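Local coordinates for protein thiol-activated cytolysin (Desulfobulbus propionicus, PDB 6NAL) that probably acts as a pore-forming toxin of the cholesterol-dependent cytolysin family, assembling on target membranes and inserting a beta-barrel pore, at residues D311-K314 and I315-I319; S175-F178 and S179-R182. All coordinates share one frame; numbering follows the deposited sequence.

Contact 1 (D311-K314 and I315-I319); sequences DVQK and INRII
Gln313 and Arg317, one turn apart on helix 309-320, meet with their flat ends steeply inclined, the amide and guanidinium planes 75° apart. The methylene CG of Gln313 lies at the guanidinium edge, in its plane, 3.5 Å from NH2 of Arg317. The arginine does not run straight outward: a bend at chi3 (-36°) turns the guanidinium back along the helix, and one of its faces covers CA of Lys314, which lies 3.3 Å from Arg317 NH2. In the backbone of the same pair, Arg317 N donates to Gln313 O.

Lys314 and Ile318 cross at an angle. CG of the lysine is 3.9 Å from CD1 of Ile318, an aliphatic touch, while Ile318 N makes a nearly straight bond (176°) to Lys314 O. Val312 and Asn316 instead run side by side and point the same way, with CG1 of the valine 4.0 Å from ND2 of the asparagine; Asn316 OD1 accepts from Leu270 N in strand 269-270. Ile315 and Ile318 reach the hairpin formed by strands 287-294 and 299-305.

The helix is therefore amphipathic. Backbone i to i+4 bonds hold its turns, and buried apolar side chains seat one flank on the strands. On the other flank the Arg317 guanidinium folds back over the Gln313 methylene and the backbone at Lys314, a pose that may partly reflect the crystal.

Contact 2 (S175-F178 and S179-R182); sequences SIDF and SSTR
Asp177 reaches from the N-cap position over the first turn of helix 178-183, where its carboxylate meets Ser179 and Ser180. Its chain starts at CB, which carries CG anti to the backbone N (chi1 172°) and so swings the carboxylate forward over the beginning of the helix. CG lies 3.5 Å from Ser179 OG and slightly farther from Ser180 OG.

Beyond CG the two oxygens part company. OD1 takes two bonds from one residue: Ser179 OG donates to it at 2.9 Å on the syn side, and Ser179 N, the capping donor, reaches it at 3.3 Å from well above the carboxylate plane. Both donors approach from the same face. The serine can double its grip because chi1 of 69° places OG between its own backbone N and carbonyl carbon, turned back to the aspartate. OD2 accepts from Ser180 OG at 2.8 Å, again from above the plane, by 49°.

The backbone bonds carry on the turn. Thr181 N donates to Asp177 O at 3.2 Å. A weak bond from Thr181 OG1 goes to the same oxygen, and Arg182 N donates to Phe178 O at 3.0 Å. Phe178 O also lies at the edge of the Arg182 guanidinium, whose NH1 bonds the hydroxyl of Tyr154 in addition to a cation-pi contact with that ring. Phe178 turns its side chain inward onto Val153.

Three donors thus share one carboxylate. Two hydroxyls and an amide at the helix start would spread its negative charge and probably favour the ionised form, which also suits the positive end of the helix dipole.

Both contacts are local, and their centres lie 26 Å apart without touching. Contact 1 lies wholly within helix 309-320, whereas contact 2 spans a loop and the start of helix 178-183. Contact 1 takes up most of a longer helix and is partly buried, so its character comes from isoleucines and a valine on the protein side and longer polar chains on the other. Contact 2 is on the surface, with one buried ring among mostly exposed residues, and its chemistry is that of side-chain hydroxyls and an acid. The first turn has no backbone acceptors within the helix for its N-H groups, and here Asp177 supplies one for Ser179 N.

Contact 1 (D311-K314 and I315-I319)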
loop_
_atom_site.group_PDB
_atom_site.type_symbol
_atom_site.label_atom_id
_atom_site.label_comp_id
_atom_site.label_asym_id
_atom_site.label_seq_id
_atom_site.Cartn_x
_atom_site.Cartn_y
_atom_site.Cartn_z
ATOM N N ASP A 311 -31.439 1.114 19.605
ATOM C CA ASP A 311 -30.862 2.345 19.073
ATOM C C ASP A 311 -30.730 2.268 17.546
ATOM O O ASP A 311 -31.048 3.233 16.834
ATOM C CB ASP A 311 -29.505 2.609 19.741
ATOM C CG ASP A 311 -29.627 3.311 21.103
ATOM O OD1 ASP A 311 -30.763 3.481 21.616
ATOM O OD2 ASP A 311 -28.565 3.685 21.662
ATOM N N VAL A 312 -30.302 1.113 17.024
ATOM C CA VAL A 312 -30.187 0.928 15.575
ATOM C C VAL A 312 -31.543 1.128 14.900
ATOM O O VAL A 312 -31.671 1.842 13.894
ATOM C CB VAL A 312 -29.600 -0.470 15.270
ATOM C CG1 VAL A 312 -29.392 -0.654 13.772
ATOM C CG2 VAL A 312 -28.285 -0.693 16.027
ATOM N N GLN A 313 -32.579 0.489 15.420
ATOM C CA GLN A 313 -33.885 0.695 14.813
ATOM C C GLN A 313 -34.416 2.125 15.048
ATOM O O GLN A 313 -35.140 2.679 14.204
ATOM C CB GLN A 313 -34.833 -0.391 15.333
ATOM C CG GLN A 313 -36.291 -0.191 14.899
ATOM C CD GLN A 313 -37.277 -1.091 15.653
ATOM O OE1 GLN A 313 -38.267 -0.575 16.174
ATOM N NE2 GLN A 313 -36.983 -2.414 15.766
ATOM N N LYS A 314 -34.071 2.774 16.159
ATOM C CA LYS A 314 -34.457 4.177 16.242
ATOM C C LYS A 314 -33.751 5.005 15.171
ATOM O O LYS A 314 -34.318 5.972 14.660
ATOM C CB LYS A 314 -34.173 4.773 17.625
ATOM C CG LYS A 314 -34.634 6.265 17.693
ATOM C CD LYS A 314 -35.038 6.765 19.081
ATOM C CE LYS A 314 -33.833 6.968 19.992
ATOM N NZ LYS A 314 -34.124 6.523 21.409
ATOM N N ILE A 315 -32.520 4.661 14.805
ATOM C CA ILE A 315 -31.824 5.470 13.798
ATOM C C ILE A 315 -32.452 5.274 12.431
ATOM O O ILE A 315 -32.709 6.237 11.694
ATOM C CB ILE A 315 -30.318 5.156 13.780
ATOM C CG1 ILE A 315 -29.688 5.713 15.057
ATOM C CG2 ILE A 315 -29.714 5.764 12.557
ATOM C CD1 ILE A 315 -28.277 5.455 15.223
ATOM N N ASN A 316 -32.721 4.019 12.076
ATOM C CA ASN A 316 -33.268 3.716 10.762
ATOM C C ASN A 316 -34.619 4.321 10.608
ATOM O O ASN A 316 -35.031 4.677 9.510
ATOM C CB ASN A 316 -33.359 2.214 10.557
ATOM C CG ASN A 316 -32.019 1.646 10.244
ATOM O OD1 ASN A 316 -31.237 2.300 9.552
ATOM N ND2 ASN A 316 -31.716 0.478 10.765
ATOM N N ARG A 317 -35.316 4.471 11.702
ATOM C CA ARG A 317 -36.605 5.113 11.608
ATOM C C ARG A 317 -36.476 6.592 11.349
ATOM O O ARG A 317 -37.177 7.139 10.486
ATOM C CB ARG A 317 -37.379 4.879 12.876
ATOM C CG ARG A 317 -38.980 5.049 12.584
ATOM C CD ARG A 317 -39.498 4.819 13.965
ATOM N NE ARG A 317 -38.716 3.785 14.712
ATOM C CZ ARG A 317 -38.259 3.830 15.948
ATOM N NH1 ARG A 317 -38.707 4.767 16.720
ATOM N NH2 ARG A 317 -37.467 2.802 16.286
ATOM N N ILE A 318 -35.642 7.272 12.153
ATOM C CA ILE A 318 -35.324 8.663 11.878
ATOM C C ILE A 318 -34.950 8.848 10.420
ATOM O O ILE A 318 -35.317 9.853 9.810
ATOM C CB ILE A 318 -34.199 9.164 12.787
ATOM C CG1 ILE A 318 -34.633 9.186 14.247
ATOM C CG2 ILE A 318 -33.808 10.548 12.305
ATOM C CD1 ILE A 318 -33.439 9.030 15.195
ATOM N N ILE A 319 -34.198 7.897 9.833
ATOM C CA ILE A 319 -33.699 8.088 8.467
ATOM C C ILE A 319 -34.809 7.914 7.443
ATOM O O ILE A 319 -34.767 8.512 6.366
ATOM C CB ILE A 319 -32.544 7.111 8.153
ATOM C CG1 ILE A 319 -31.295 7.467 8.919
ATOM C CG2 ILE A 319 -32.215 7.085 6.669
ATOM C CD1 ILE A 319 -30.274 6.380 8.877
#

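Contact 2 (S175-F178 and S179-R182)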
loop_
_atom_site.group_PDB
_atom_site.type_symbol
_atom_site.label_atom_id
_atom_site.label_comp_id
_atom_site.label_asym_id
_atom_site.label_seq_id
_atom_site.Cartn_x
_atom_site.Cartn_y
_atom_site.Cartn_z
ATOM N N SER A 175 -21.908 19.404 18.086
ATOM C CA SER A 175 -20.759 19.654 18.952
ATOM C C SER A 175 -19.475 19.084 18.329
ATOM O O SER A 175 -18.909 18.070 18.748
ATOM C CB SER A 175 -21.043 19.084 20.341
ATOM O OG SER A 175 -20.266 19.737 21.325
ATOM N N ILE A 176 -19.063 19.791 17.280
ATOM C CA ILE A 176 -17.874 19.504 16.497
ATOM C C ILE A 176 -16.786 20.474 16.945
ATOM O O ILE A 176 -16.918 21.686 16.763
ATOM C CB ILE A 176 -18.158 19.671 14.994
ATOM C CG1 ILE A 176 -19.252 18.705 14.548
ATOM C CG2 ILE A 176 -16.851 19.548 14.224
ATOM C CD1 ILE A 176 -18.732 17.472 13.984
ATOM N N ASP A 177 -15.697 19.972 17.502
ATOM C CA ASP A 177 -14.540 20.817 17.806
ATOM C C ASP A 177 -13.305 19.959 17.582
ATOM O O ASP A 177 -13.053 19.009 18.327
ATOM C CB ASP A 177 -14.585 21.370 19.236
ATOM C CG ASP A 177 -13.276 22.106 19.644
ATOM O OD1 ASP A 177 -12.497 22.577 18.759
ATOM O OD2 ASP A 177 -13.034 22.213 20.872
ATOM N N PHE A 178 -12.545 20.263 16.548
ATOM C CA PHE A 178 -11.467 19.362 16.186
ATOM C C PHE A 178 -10.218 19.530 17.030
ATOM O O PHE A 178 -9.402 18.613 17.066
ATOM C CB PHE A 178 -11.134 19.548 14.728
ATOM C CG PHE A 178 -12.179 19.013 13.822
ATOM C CD1 PHE A 178 -12.168 17.695 13.442
ATOM C CD2 PHE A 178 -13.197 19.818 13.376
ATOM C CE1 PHE A 178 -13.123 17.207 12.594
ATOM C CE2 PHE A 178 -14.150 19.320 12.535
ATOM C CZ PHE A 178 -14.108 18.024 12.144
ATOM N N SER A 179 -10.054 20.655 17.725
ATOM C CA SER A 179 -8.947 20.767 18.665
ATOM C C SER A 179 -9.147 19.824 19.851
ATOM O O SER A 179 -8.204 19.141 20.268
ATOM C CB SER A 179 -8.781 22.227 19.113
ATOM O OG SER A 179 -9.843 22.692 19.931
ATOM N N SER A 180 -10.374 19.734 20.388
ATOM C CA SER A 180 -10.610 18.775 21.467
ATOM C C SER A 180 -10.456 17.338 20.974
ATOM O O SER A 180 -9.988 16.467 21.726
ATOM C CB SER A 180 -12.004 18.941 22.083
ATOM O OG SER A 180 -12.209 20.238 22.603
ATOM N N THR A 181 -10.840 17.080 19.713
ATOM C CA THR A 181 -10.912 15.720 19.191
ATOM C C THR A 181 -9.527 15.158 18.915
ATOM O O THR A 181 -9.267 13.984 19.195
ATOM C CB THR A 181 -11.769 15.694 17.920
ATOM O OG1 THR A 181 -13.155 15.662 18.286
ATOM C CG2 THR A 181 -11.486 14.490 17.095
ATOM N N ARG A 182 -8.635 15.959 18.332
ATOM C CA ARG A 182 -7.283 15.465 18.089
ATOM C C ARG A 182 -6.456 15.491 19.369
ATOM O O ARG A 182 -5.557 14.664 19.525
ATOM C CB ARG A 182 -6.618 16.252 16.950
ATOM C CG ARG A 182 -5.972 17.581 17.304
ATOM C CD ARG A 182 -5.527 18.324 16.018
ATOM N NE ARG A 182 -6.565 18.355 14.976
ATOM C CZ ARG A 182 -6.348 18.197 13.670
ATOM N NH1 ARG A 182 -5.112 17.996 13.205
ATOM N NH2 ARG A 182 -7.378 18.244 12.828
#